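Local coordinates for motility protein B (Helicobacter pylori, PDB 3IMP), which probably forms, with MotA, the stator of the flagellar motor and may fasten it to the cell wall through this periplasmic OmpA-like domain, at residues R25-I30 / Y76-N81. Residues are numbered along the deposited sequence; the frame is centred on the assembly and turned at random.
Sequences RIAKII and YGVNPN
Ala27 meets both Tyr76 and Val78 through its single methyl. Its CB lies 3.8 Å from Tyr76 CB and 3.8 Å from Val78 CG2. From Tyr76 only the methylene touches Ala27; the ring leads away along helix 17-32, where it packs on Met20 and Glu24. Lys28 starts out away from the loop, but its chain bends at chi2 (-10°) and brings the ammonium back. Lys28 NZ then stands 3.6 Å from Tyr76 O, a loose polar approach at the solvent-exposed border. A weak hydrogen bond to that carbonyl comes from Gln31 NE2, which is also bonded to Ala27 O. Ile30 closes the buried side. Its CG2 lies anti to the backbone N and reaches Val78 CG1 at 3.8 Å, the two side chains crossing at about a right angle. Val78 CG2 sits between the Ala27 methyl and Ile30 CG2. Leu73 of helix 58-75 touches Ala27 and Ile30 as well, extending this apolar patch. Gly77, with phi 98°, is the C-prime residue of a Schellman motif; Val78 N bonds to Leu73 O. The contact joins helix 17-32 to the loop leading from helix 58-75 into strand 83-87, in the beta-alpha-beta crossover of the OmpA-like domain.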
loop_
_atom_site.group_PDB
_atom_site.type_symbol
_atom_site.label_atom_id
_atom_site.label_comp_id
_atom_site.label_asym_id
_atom_site.label_seq_id
_atom_site.Cartn_x
_atom_site.Cartn_y
_atom_site.Cartn_z
ATOM N N ARG A 25 11.438 -10.549 -11.272
ATOM C CA ARG A 25 11.274 -10.535 -12.710
ATOM C C ARG A 25 10.174 -9.574 -13.047
ATOM O O ARG A 25 10.336 -8.704 -13.900
ATOM C CB ARG A 25 10.864 -11.931 -13.164
ATOM C CG ARG A 25 11.646 -12.464 -14.325
ATOM C CD ARG A 25 10.948 -13.668 -14.876
ATOM N NE ARG A 25 11.329 -13.917 -16.262
ATOM C CZ ARG A 25 10.757 -14.837 -17.028
ATOM N NH1 ARG A 25 9.774 -15.594 -16.553
ATOM N NH2 ARG A 25 11.156 -14.986 -18.277
ATOM N N ILE A 26 9.058 -9.680 -12.339
ATOM C CA ILE A 26 7.973 -8.729 -12.541
ATOM C C ILE A 26 8.388 -7.285 -12.285
ATOM O O ILE A 26 7.988 -6.387 -13.018
ATOM C CB ILE A 26 6.691 -9.139 -11.749
ATOM C CG1 ILE A 26 6.093 -10.409 -12.364
ATOM C CG2 ILE A 26 5.643 -8.026 -11.760
ATOM C CD1 ILE A 26 5.453 -10.186 -13.765
ATOM N N ALA A 27 9.215 -7.070 -11.272
ATOM C CA ALA A 27 9.641 -5.716 -10.912
ATOM C C ALA A 27 10.500 -5.104 -12.024
ATOM O O ALA A 27 10.499 -3.885 -12.220
ATOM C CB ALA A 27 10.414 -5.738 -9.612
ATOM N N LYS A 28 11.254 -5.950 -12.727
ATOM C CA LYS A 28 12.106 -5.471 -13.791
ATOM C C LYS A 28 11.212 -4.984 -14.913
ATOM O O LYS A 28 11.456 -3.929 -15.491
ATOM C CB LYS A 28 13.088 -6.561 -14.303
ATOM C CG LYS A 28 14.158 -7.090 -13.296
ATOM C CD LYS A 28 14.227 -6.249 -11.982
ATOM C CE LYS A 28 15.453 -6.579 -11.096
ATOM N NZ LYS A 28 15.657 -5.567 -9.980
ATOM N N ILE A 29 10.172 -5.756 -15.207
ATOM C CA ILE A 29 9.232 -5.422 -16.264
ATOM C C ILE A 29 8.580 -4.061 -15.967
ATOM O O ILE A 29 8.708 -3.107 -16.746
ATOM C CB ILE A 29 8.160 -6.556 -16.409
ATOM C CG1 ILE A 29 8.750 -7.771 -17.121
ATOM C CG2 ILE A 29 6.873 -6.079 -17.087
ATOM C CD1 ILE A 29 9.590 -7.429 -18.359
ATOM N N ILE A 30 7.908 -3.975 -14.824
ATOM C CA ILE A 30 7.295 -2.725 -14.376
ATOM C C ILE A 30 8.205 -1.505 -14.579
ATOM O O ILE A 30 7.762 -0.462 -15.063
ATOM C CB ILE A 30 6.772 -2.845 -12.927
ATOM C CG1 ILE A 30 5.653 -3.897 -12.892
ATOM C CG2 ILE A 30 6.315 -1.502 -12.413
ATOM C CD1 ILE A 30 5.331 -4.473 -11.494
ATOM N N TYR A 76 12.588 -4.321 -4.784
ATOM C CA TYR A 76 13.331 -4.473 -6.023
ATOM C C TYR A 76 13.280 -3.230 -6.955
ATOM O O TYR A 76 13.510 -3.323 -8.166
ATOM C CB TYR A 76 12.889 -5.765 -6.731
ATOM C CG TYR A 76 13.308 -7.042 -6.014
ATOM C CD1 TYR A 76 12.401 -8.066 -5.786
ATOM C CD2 TYR A 76 14.615 -7.227 -5.567
ATOM C CE1 TYR A 76 12.788 -9.243 -5.138
ATOM C CE2 TYR A 76 14.988 -8.375 -4.913
ATOM C CZ TYR A 76 14.064 -9.384 -4.700
ATOM O OH TYR A 76 14.446 -10.563 -4.057
ATOM N N GLY A 77 13.025 -2.056 -6.387
ATOM C CA GLY A 77 13.125 -0.822 -7.163
ATOM C C GLY A 77 11.861 -0.200 -7.762
ATOM O O GLY A 77 11.935 0.851 -8.341
ATOM N N VAL A 78 10.702 -0.820 -7.629
ATOM C CA VAL A 78 9.505 -0.219 -8.209
ATOM C C VAL A 78 9.069 1.021 -7.399
ATOM O O VAL A 78 8.965 0.954 -6.167
ATOM C CB VAL A 78 8.330 -1.231 -8.323
ATOM C CG1 VAL A 78 7.078 -0.541 -8.863
ATOM C CG2 VAL A 78 8.712 -2.415 -9.191
ATOM N N ASN A 79 8.859 2.145 -8.099
ATOM C CA ASN A 79 8.315 3.395 -7.536
ATOM C C ASN A 79 6.980 3.185 -6.781
ATOM O O ASN A 79 5.970 2.820 -7.376
ATOM C CB ASN A 79 8.085 4.361 -8.681
ATOM C CG ASN A 79 7.655 5.756 -8.220
ATOM O OD1 ASN A 79 7.334 5.986 -7.042
ATOM N ND2 ASN A 79 7.642 6.704 -9.165
ATOM N N PRO A 80 6.989 3.390 -5.459
ATOM C CA PRO A 80 5.780 3.302 -4.643
ATOM C C PRO A 80 4.651 4.142 -5.236
ATOM O O PRO A 80 3.486 3.822 -5.068
ATOM C CB PRO A 80 6.211 3.894 -3.313
ATOM C CG PRO A 80 7.700 3.644 -3.256
ATOM C CD PRO A 80 8.198 3.673 -4.665
ATOM N N ASN A 81 4.998 5.184 -5.962
ATOM C CA ASN A 81 3.988 6.026 -6.565
ATOM C C ASN A 81 3.165 5.348 -7.674
ATOM O O ASN A 81 2.112 5.889 -8.086
ATOM C CB ASN A 81 4.589 7.323 -7.102
ATOM C CG ASN A 81 3.515 8.289 -7.541
ATOM O OD1 ASN A 81 2.635 8.645 -6.764
ATOM N ND2 ASN A 81 3.547 8.678 -8.795
#